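Local coordinates for glycosyl hydrolases family 31 family protein (Aspergillus niger, PDB 6DRU), which releases alpha-xylose from the non-reducing terminal glucose of xyloglucan oligosaccharides as a glycoside hydrolase of family 31, at residues Ala67-Thr75 with Gly90-Ser98; Phe181-Phe189 with Ile220-Leu231. All blocks are in the same frame, centred on the assembly; numbering follows the deposited sequence.

Interaction 1. Residues Ala67-Thr75 with Gly90-Ser98; sequences ATTGTEPRT and GTTAGYRLS. With NAG (2-acetamido-2-deoxy-beta-D-glucopyranose), chain L.
Two loops of the N-terminal beta region meet at Gly70 and Gly94, one joining strands 66-68 and 74-78, the other leading from strand 81-85 into strand 98-102. Gly94 N donates to Gly70 O over 2.8 Å, approaching from above the carbonyl plane, 56° out of it. The backbones come closest at these two glycines, with no side chain between them. Within the first loop an ST turn leads into the contact: Thr68 OG1 accepts from Gly70 N at 3.0 Å. Strand 66-68 edges the eight-stranded mixed sheet and 74-78 edges a four-stranded antiparallel one, so the crossing sits where the chain passes between two sheets. Further along, Ala93 CA sends a CH...O contact to Thr71 O at 3.3 Å, and Pro73 lays its CA, CB and CD against Ala93 O. Thr92 CG2, anti to its own backbone N (chi1 -57°, measured to OG1), turns toward the Pro73 ring, 3.7 Å from Pro73 CD. A water donates to Gly94 O at 2.8 Å and weakly to Glu72 O, bridging the loops. Tyr95 CD2 comes within 3.6 Å of Gly70 O, and its ring stacks with His14. Tyr414 OH of the second subunit is hydrogen-bonded to Thr69 O.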
loop_
_atom_site.group_PDB
_atom_site.type_symbol
_atom_site.label_atom_id
_atom_site.label_comp_id
_atom_site.label_asym_id
_atom_site.label_seq_id
_atom_site.Cartn_x
_atom_site.Cartn_y
_atom_site.Cartn_z
ATOM N N ALA A 67 34.197 13.499 -2.911
ATOM C CA ALA A 67 32.781 13.794 -2.746
ATOM C C ALA A 67 32.422 14.988 -3.616
ATOM O O ALA A 67 33.142 15.992 -3.626
ATOM C CB ALA A 67 32.438 14.077 -1.281
ATOM N N THR A 68 31.318 14.872 -4.348
ATOM C CA THR A 68 30.871 15.937 -5.231
ATOM C C THR A 68 29.353 15.904 -5.314
ATOM O O THR A 68 28.711 14.918 -4.941
ATOM C CB THR A 68 31.486 15.809 -6.631
ATOM O OG1 THR A 68 30.899 16.778 -7.509
ATOM C CG2 THR A 68 31.255 14.413 -7.191
ATOM N N THR A 69 28.782 17.003 -5.799
ATOM C CA THR A 69 27.360 17.070 -6.097
ATOM C C THR A 69 27.065 16.771 -7.560
ATOM O O THR A 69 25.923 16.936 -7.999
ATOM C CB THR A 69 26.796 18.442 -5.720
ATOM O OG1 THR A 69 27.634 19.475 -6.252
ATOM C CG2 THR A 69 26.720 18.585 -4.212
ATOM N N GLY A 70 28.066 16.332 -8.320
ATOM C CA GLY A 70 27.862 15.983 -9.714
ATOM C C GLY A 70 27.653 17.159 -10.637
ATOM O O GLY A 70 26.985 17.017 -11.667
ATOM N N THR A 71 28.203 18.326 -10.296
ATOM C CA THR A 71 28.066 19.496 -11.156
ATOM C C THR A 71 29.010 19.437 -12.350
ATOM O O THR A 71 28.705 20.010 -13.403
ATOM C CB THR A 71 28.311 20.778 -10.357
ATOM O OG1 THR A 71 29.622 20.742 -9.779
ATOM C CG2 THR A 71 27.279 20.917 -9.250
ATOM N N GLU A 72 30.144 18.760 -12.207
ATOM C CA GLU A 72 31.177 18.684 -13.227
ATOM C C GLU A 72 31.529 17.231 -13.507
ATOM O O GLU A 72 31.416 16.376 -12.623
ATOM C CB GLU A 72 32.440 19.440 -12.788
ATOM C CG GLU A 72 32.241 20.936 -12.602
ATOM C CD GLU A 72 31.969 21.652 -13.911
ATOM O OE1 GLU A 72 32.865 21.657 -14.783
ATOM O OE2 GLU A 72 30.862 22.209 -14.071
ATOM N N PRO A 73 31.940 16.920 -14.736
ATOM C CA PRO A 73 32.290 15.534 -15.067
ATOM C C PRO A 73 33.604 15.108 -14.431
ATOM O O PRO A 73 34.513 15.915 -14.221
ATOM C CB PRO A 73 32.396 15.553 -16.597
ATOM C CG PRO A 73 32.693 16.971 -16.935
ATOM C CD PRO A 73 31.968 17.798 -15.918
ATOM N N ARG A 74 33.695 13.812 -14.125
ATOM C CA ARG A 74 34.897 13.227 -13.545
ATOM C C ARG A 74 35.190 11.900 -14.231
ATOM O O ARG A 74 34.368 11.364 -14.979
ATOM C CB ARG A 74 34.761 13.016 -12.030
ATOM C CG ARG A 74 34.159 14.189 -11.284
ATOM C CD ARG A 74 34.218 13.984 -9.784
ATOM N NE ARG A 74 34.373 15.252 -9.081
ATOM C CZ ARG A 74 35.527 15.710 -8.610
ATOM N NH1 ARG A 74 36.636 15.000 -8.765
ATOM N NH2 ARG A 74 35.570 16.878 -7.982
ATOM N N THR A 75 36.380 11.367 -13.964
ATOM C CA THR A 75 36.833 10.125 -14.575
ATOM C C THR A 75 37.624 9.319 -13.555
ATOM O O THR A 75 38.436 9.873 -12.808
ATOM C CB THR A 75 37.692 10.393 -15.822
ATOM O OG1 THR A 75 36.937 11.155 -16.774
ATOM C CG2 THR A 75 38.134 9.088 -16.469
ATOM N N GLY A 90 22.459 17.779 -23.608
ATOM C CA GLY A 90 23.660 18.506 -23.947
ATOM C C GLY A 90 24.404 19.105 -22.779
ATOM O O GLY A 90 25.382 19.829 -22.983
ATOM N N THR A 91 23.972 18.820 -21.554
ATOM C CA THR A 91 24.572 19.428 -20.376
ATOM C C THR A 91 25.931 18.808 -20.069
ATOM O O THR A 91 26.214 17.661 -20.424
ATOM C CB THR A 91 23.647 19.282 -19.170
ATOM O OG1 THR A 91 23.164 17.935 -19.094
ATOM C CG2 THR A 91 22.465 20.227 -19.296
ATOM N N THR A 92 26.771 19.583 -19.387
ATOM C CA THR A 92 28.068 19.128 -18.898
ATOM C C THR A 92 27.992 19.034 -17.378
ATOM O O THR A 92 28.062 20.049 -16.680
ATOM C CB THR A 92 29.179 20.077 -19.337
ATOM O OG1 THR A 92 29.180 20.177 -20.766
ATOM C CG2 THR A 92 30.530 19.564 -18.866
ATOM N N ALA A 93 27.848 17.814 -16.870
ATOM C CA ALA A 93 27.716 17.591 -15.436
ATOM C C ALA A 93 28.336 16.238 -15.098
ATOM O O ALA A 93 29.086 15.666 -15.894
ATOM C CB ALA A 93 26.245 17.689 -15.016
ATOM N N GLY A 94 28.035 15.732 -13.904
ATOM C CA GLY A 94 28.600 14.473 -13.464
ATOM C C GLY A 94 27.704 13.654 -12.555
ATOM O O GLY A 94 28.160 13.147 -11.526
ATOM N N TYR A 95 26.429 13.515 -12.920
ATOM C CA TYR A 95 25.487 12.697 -12.167
ATOM C C TYR A 95 24.984 11.493 -12.950
ATOM O O TYR A 95 24.136 10.750 -12.443
ATOM C CB TYR A 95 24.296 13.547 -11.700
ATOM C CG TYR A 95 23.641 14.346 -12.804
ATOM C CD1 TYR A 95 22.784 13.739 -13.715
ATOM C CD2 TYR A 95 23.875 15.707 -12.934
ATOM C CE1 TYR A 95 22.190 14.466 -14.729
ATOM C CE2 TYR A 95 23.277 16.443 -13.940
ATOM C CZ TYR A 95 22.439 15.818 -14.836
ATOM O OH TYR A 95 21.847 16.550 -15.842
ATOM N N ARG A 96 25.474 11.282 -14.169
ATOM C CA ARG A 96 25.137 10.117 -14.973
ATOM C C ARG A 96 26.381 9.259 -15.158
ATOM O O ARG A 96 27.486 9.783 -15.316
ATOM C CB ARG A 96 24.571 10.533 -16.334
ATOM C CG ARG A 96 23.196 11.170 -16.252
ATOM C CD ARG A 96 22.101 10.116 -16.162
ATOM N NE ARG A 96 20.824 10.694 -15.756
ATOM C CZ ARG A 96 20.369 10.692 -14.506
ATOM N NH1 ARG A 96 21.084 10.133 -13.540
ATOM N NH2 ARG A 96 19.198 11.243 -14.224
ATOM N N LEU A 97 26.200 7.942 -15.143
ATOM C CA LEU A 97 27.312 7.005 -15.188
ATOM C C LEU A 97 27.466 6.407 -16.582
ATOM O O LEU A 97 26.475 6.145 -17.271
ATOM C CB LEU A 97 27.122 5.887 -14.159
ATOM C CG LEU A 97 26.822 6.316 -12.721
ATOM C CD1 LEU A 97 26.817 5.110 -11.794
ATOM C CD2 LEU A 97 27.824 7.356 -12.245
ATOM N N SER A 98 28.718 6.190 -16.985
ATOM C CA SER A 98 29.044 5.523 -18.238
ATOM C C SER A 98 30.325 4.727 -18.035
ATOM O O SER A 98 31.234 5.178 -17.333
ATOM C CB SER A 98 29.211 6.524 -19.387
ATOM O OG SER A 98 30.268 7.430 -19.132
HETATM C C1 NAG L . 43.239 10.125 -11.072
HETATM C C2 NAG L . 43.236 11.622 -10.847
HETATM C C3 NAG L . 42.128 12.283 -11.580
HETATM C C4 NAG L . 42.142 11.881 -13.039
HETATM C C5 NAG L . 42.159 10.373 -13.166
HETATM C C6 NAG L . 42.275 9.989 -14.625
HETATM C C7 NAG L . 44.310 12.057 -8.673
HETATM C C8 NAG L . 44.198 12.352 -7.194
HETATM N N2 NAG L . 43.136 11.898 -9.455
HETATM O O3 NAG L . 42.238 13.680 -11.428
HETATM O O4 NAG L . 40.996 12.389 -13.681
HETATM O O5 NAG L . 43.258 9.854 -12.454
HETATM O O6 NAG L . 41.633 8.751 -14.837
HETATM O O7 NAG L . 45.405 11.956 -9.190
HETATM O O HOH W 1 30.854 13.524 -10.924
#

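Interaction 2. Residues Phe181-Phe189 with Ile220-Leu231; sequences FMSNKGYAF and IVAAQPGDYDTL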
loop_
_atom_site.group_PDB
_atom_site.type_symbol
_atom_site.label_atom_id
_atom_site.label_comp_id
_atom_site.label_asym_id
_atom_site.label_seq_id
_atom_site.Cartn_x
_atom_site.Cartn_y
_atom_site.Cartn_z
ATOM N N PHE A 181 24.923 -11.946 -15.631
ATOM C CA PHE A 181 24.994 -12.221 -17.057
ATOM C C PHE A 181 26.293 -11.690 -17.642
ATOM O O PHE A 181 26.901 -10.758 -17.109
ATOM C CB PHE A 181 23.797 -11.619 -17.812
ATOM C CG PHE A 181 23.837 -10.118 -17.942
ATOM C CD1 PHE A 181 24.402 -9.519 -19.060
ATOM C CD2 PHE A 181 23.280 -9.308 -16.969
ATOM C CE1 PHE A 181 24.429 -8.142 -19.190
ATOM C CE2 PHE A 181 23.300 -7.932 -17.096
ATOM C CZ PHE A 181 23.878 -7.348 -18.208
ATOM N N MET A 182 26.711 -12.305 -18.746
ATOM C CA MET A 182 27.821 -11.832 -19.559
ATOM C C MET A 182 27.284 -11.282 -20.872
ATOM O O MET A 182 26.307 -11.801 -21.421
ATOM C CB MET A 182 28.823 -12.951 -19.856
ATOM C CG MET A 182 29.473 -13.578 -18.641
ATOM S SD MET A 182 30.690 -14.820 -19.126
ATOM C CE MET A 182 29.704 -15.869 -20.194
ATOM N N SER A 183 27.923 -10.231 -21.369
ATOM C CA SER A 183 27.614 -9.666 -22.671
ATOM C C SER A 183 28.781 -9.903 -23.621
ATOM O O SER A 183 29.943 -9.929 -23.206
ATOM C CB SER A 183 27.316 -8.168 -22.570
ATOM O OG SER A 183 27.106 -7.603 -23.851
ATOM N N ASN A 184 28.463 -10.084 -24.903
ATOM C CA ASN A 184 29.514 -10.263 -25.896
ATOM C C ASN A 184 30.297 -8.984 -26.165
ATOM O O ASN A 184 31.316 -9.041 -26.860
ATOM C CB ASN A 184 28.928 -10.811 -27.200
ATOM C CG ASN A 184 27.846 -9.923 -27.773
ATOM O OD1 ASN A 184 27.361 -9.007 -27.110
ATOM N ND2 ASN A 184 27.459 -10.191 -29.015
ATOM N N LYS A 185 29.859 -7.842 -25.631
ATOM C CA LYS A 185 30.659 -6.626 -25.716
ATOM C C LYS A 185 31.901 -6.681 -24.839
ATOM O O LYS A 185 32.761 -5.801 -24.956
ATOM C CB LYS A 185 29.820 -5.407 -25.334
ATOM C CG LYS A 185 28.912 -4.911 -26.441
ATOM C CD LYS A 185 28.367 -3.530 -26.127
ATOM C CE LYS A 185 27.463 -3.034 -27.242
ATOM N NZ LYS A 185 26.602 -1.903 -26.801
ATOM N N GLY A 186 32.016 -7.683 -23.972
ATOM C CA GLY A 186 33.183 -7.819 -23.130
ATOM C C GLY A 186 32.989 -7.283 -21.728
ATOM O O GLY A 186 33.868 -6.599 -21.194
ATOM N N TYR A 187 31.847 -7.581 -21.116
ATOM C CA TYR A 187 31.639 -7.192 -19.731
ATOM C C TYR A 187 30.602 -8.103 -19.095
ATOM O O TYR A 187 29.759 -8.685 -19.781
ATOM C CB TYR A 187 31.210 -5.724 -19.606
ATOM C CG TYR A 187 29.797 -5.429 -20.061
ATOM C CD1 TYR A 187 29.519 -5.162 -21.395
ATOM C CD2 TYR A 187 28.744 -5.399 -19.152
ATOM C CE1 TYR A 187 28.233 -4.882 -21.816
ATOM C CE2 TYR A 187 27.452 -5.123 -19.564
ATOM C CZ TYR A 187 27.204 -4.865 -20.898
ATOM O OH TYR A 187 25.924 -4.588 -21.319
ATOM N N ALA A 188 30.685 -8.221 -17.774
ATOM C CA ALA A 188 29.717 -8.956 -16.979
ATOM C C ALA A 188 29.080 -8.007 -15.972
ATOM O O ALA A 188 29.635 -6.955 -15.643
ATOM C CB ALA A 188 30.366 -10.147 -16.261
ATOM N N PHE A 189 27.906 -8.396 -15.479
ATOM C CA PHE A 189 27.086 -7.528 -14.645
ATOM C C PHE A 189 26.406 -8.363 -13.572
ATOM O O PHE A 189 25.869 -9.435 -13.865
ATOM C CB PHE A 189 26.048 -6.791 -15.504
ATOM C CG PHE A 189 25.277 -5.726 -14.772
ATOM C CD1 PHE A 189 24.148 -6.047 -14.035
ATOM C CD2 PHE A 189 25.664 -4.398 -14.847
ATOM C CE1 PHE A 189 23.431 -5.068 -13.372
ATOM C CE2 PHE A 189 24.950 -3.414 -14.187
ATOM C CZ PHE A 189 23.833 -3.750 -13.449
ATOM N N ILE A 220 29.903 -4.083 -12.123
ATOM C CA ILE A 220 30.194 -4.270 -13.541
ATOM C C ILE A 220 31.689 -4.518 -13.695
ATOM O O ILE A 220 32.508 -3.796 -13.112
ATOM C CB ILE A 220 29.730 -3.067 -14.385
ATOM C CG1 ILE A 220 30.042 -3.292 -15.866
ATOM C CG2 ILE A 220 30.351 -1.768 -13.888
ATOM C CD1 ILE A 220 29.445 -2.245 -16.779
ATOM N N VAL A 221 32.041 -5.544 -14.466
ATOM C CA VAL A 221 33.429 -5.927 -14.690
ATOM C C VAL A 221 33.648 -6.095 -16.187
ATOM O O VAL A 221 32.801 -6.662 -16.887
ATOM C CB VAL A 221 33.794 -7.216 -13.922
ATOM C CG1 VAL A 221 32.833 -8.344 -14.271
ATOM C CG2 VAL A 221 35.231 -7.619 -14.209
ATOM N N ALA A 222 34.777 -5.593 -16.677
ATOM C CA ALA A 222 35.100 -5.608 -18.097
ATOM C C ALA A 222 36.182 -6.635 -18.412
ATOM O O ALA A 222 37.037 -6.943 -17.578
ATOM C CB ALA A 222 35.563 -4.227 -18.567
ATOM N N ALA A 223 36.134 -7.158 -19.637
ATOM C CA ALA A 223 37.165 -8.053 -20.142
ATOM C C ALA A 223 37.299 -7.846 -21.642
ATOM O O ALA A 223 36.372 -7.378 -22.309
ATOM C CB ALA A 223 36.852 -9.520 -19.828
ATOM N N GLN A 224 38.467 -8.202 -22.170
ATOM C CA GLN A 224 38.705 -8.050 -23.599
ATOM C C GLN A 224 37.772 -8.968 -24.387
ATOM O O GLN A 224 37.463 -10.074 -23.933
ATOM C CB GLN A 224 40.162 -8.356 -23.938
ATOM C CG GLN A 224 41.159 -7.410 -23.286
ATOM C CD GLN A 224 40.955 -5.969 -23.712
ATOM O OE1 GLN A 224 40.524 -5.697 -24.832
ATOM N NE2 GLN A 224 41.263 -5.038 -22.817
ATOM N N PRO A 225 37.304 -8.539 -25.561
ATOM C CA PRO A 225 36.260 -9.296 -26.262
ATOM C C PRO A 225 36.726 -10.692 -26.648
ATOM O O PRO A 225 37.908 -10.932 -26.911
ATOM C CB PRO A 225 35.965 -8.438 -27.497
ATOM C CG PRO A 225 37.167 -7.579 -27.668
ATOM C CD PRO A 225 37.692 -7.321 -26.293
ATOM N N GLY A 226 35.770 -11.622 -26.673
ATOM C CA GLY A 226 36.053 -13.022 -26.900
ATOM C C GLY A 226 36.639 -13.756 -25.715
ATOM O O GLY A 226 36.704 -14.992 -25.742
ATOM N N ASP A 227 37.052 -13.043 -24.671
ATOM C CA ASP A 227 37.748 -13.645 -23.537
ATOM C C ASP A 227 36.761 -13.853 -22.387
ATOM O O ASP A 227 36.755 -13.144 -21.379
ATOM C CB ASP A 227 38.932 -12.768 -23.131
ATOM C CG ASP A 227 39.833 -13.430 -22.112
ATOM O OD1 ASP A 227 39.322 -14.177 -21.253
ATOM O OD2 ASP A 227 41.060 -13.197 -22.174
ATOM N N TYR A 228 35.910 -14.867 -22.563
ATOM C CA TYR A 228 34.883 -15.170 -21.574
ATOM C C TYR A 228 35.429 -15.901 -20.358
ATOM O O TYR A 228 34.817 -15.835 -19.287
ATOM C CB TYR A 228 33.768 -16.003 -22.210
ATOM C CG TYR A 228 33.005 -15.271 -23.287
ATOM C CD1 TYR A 228 33.389 -15.354 -24.619
ATOM C CD2 TYR A 228 31.903 -14.487 -22.970
ATOM C CE1 TYR A 228 32.695 -14.679 -25.606
ATOM C CE2 TYR A 228 31.203 -13.810 -23.949
ATOM C CZ TYR A 228 31.604 -13.908 -25.266
ATOM O OH TYR A 228 30.909 -13.236 -26.244
ATOM N N ASP A 229 36.559 -16.598 -20.498
ATOM C CA ASP A 229 37.149 -17.277 -19.351
ATOM C C ASP A 229 37.578 -16.283 -18.283
ATOM O O ASP A 229 37.538 -16.598 -17.088
ATOM C CB ASP A 229 38.333 -18.134 -19.800
ATOM C CG ASP A 229 37.904 -19.335 -20.618
ATOM O OD1 ASP A 229 36.824 -19.894 -20.327
ATOM O OD2 ASP A 229 38.640 -19.719 -21.552
ATOM N N THR A 230 37.986 -15.080 -18.691
ATOM C CA THR A 230 38.341 -14.053 -17.719
ATOM C C THR A 230 37.100 -13.500 -17.032
ATOM O O THR A 230 37.112 -13.260 -15.819
ATOM C CB THR A 230 39.126 -12.931 -18.396
ATOM O OG1 THR A 230 40.336 -13.463 -18.949
ATOM C CG2 THR A 230 39.475 -11.843 -17.393
ATOM N N LEU A 231 36.020 -13.287 -17.789
ATOM C CA LEU A 231 34.767 -12.838 -17.190
ATOM C C LEU A 231 34.315 -13.788 -16.088
ATOM O O LEU A 231 33.943 -13.354 -14.992
ATOM C CB LEU A 231 33.687 -12.704 -18.265
ATOM C CG LEU A 231 33.754 -11.469 -19.161
ATOM C CD1 LEU A 231 32.656 -11.513 -20.210
ATOM C CD2 LEU A 231 33.640 -10.204 -18.325
#
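Ala188 and Val221 form an antiparallel hydrogen-bonded pair, Ala188 N giving to Val221 O at 2.8 Å and Val221 N returning to Ala188 O at 3.0 Å; they join strand 187-191 to its neighbour 216-222. The ladder ends with Ala223 N donating almost straight (175°) to Gly186 O at 2.8 Å. These strands belong to the mixed eight-stranded sheet of the N-terminal region; 176-183 and 187-191 form a hairpin, while the other segment turns through a type II turn, Gln224 to Asp227, into helix 228-239. Asp227 is the N-cap: Thr230 N meets its OD1 nearly along the C-O axis, Thr230 OG1 from well out of the carboxylate plane, both on the same side.

Apolar packing occupies both faces of the sheet. On that of Ala188, Leu231 CD2 comes down from the helix to 3.9 Å from Ala188 CB. On the other, Ile220 CD1 reaches Tyr187 CD2 at 4.0 Å, with CG1 anti to the backbone N and the chain continuing extended at chi2 (172°).

Sulfur and aromatic groups meet at the helix start. Met182 SD lies at the edge of the Tyr228 ring, 5.4 Å from its centroid, a Met-aromatic contact, and the bend at chi3 (-54°) carries CE to 3.8 Å from Tyr228 CD2. SD also rests against Leu231 CB. The hydroxyl of Tyr228, close to Asn184 CB, is hydrogen-bonded to Glu622, while that of Tyr187 bonds to Glu147.

Overall arrangement
Both contacts reach the same eight-stranded sheet, but at different places: interaction 1 at its outermost strand 66-68, interaction 2 among the inner strands 176-183, 187-191 and 216-222. Their centres are 26 Å apart and they do not touch. Interaction 1 is partly buried, lies about 38 Å from the centre of the chain and borders two other subunits; interaction 2 is buried, about 19 Å from that centre, with no other chain against its segments. The chemistry follows. The outer crossing relies on one direct hydrogen bond, CH...O contacts and a water between irregular loops, whereas the inner one combines a regular strand ladder with apolar, sulfur-aromatic and helix packing.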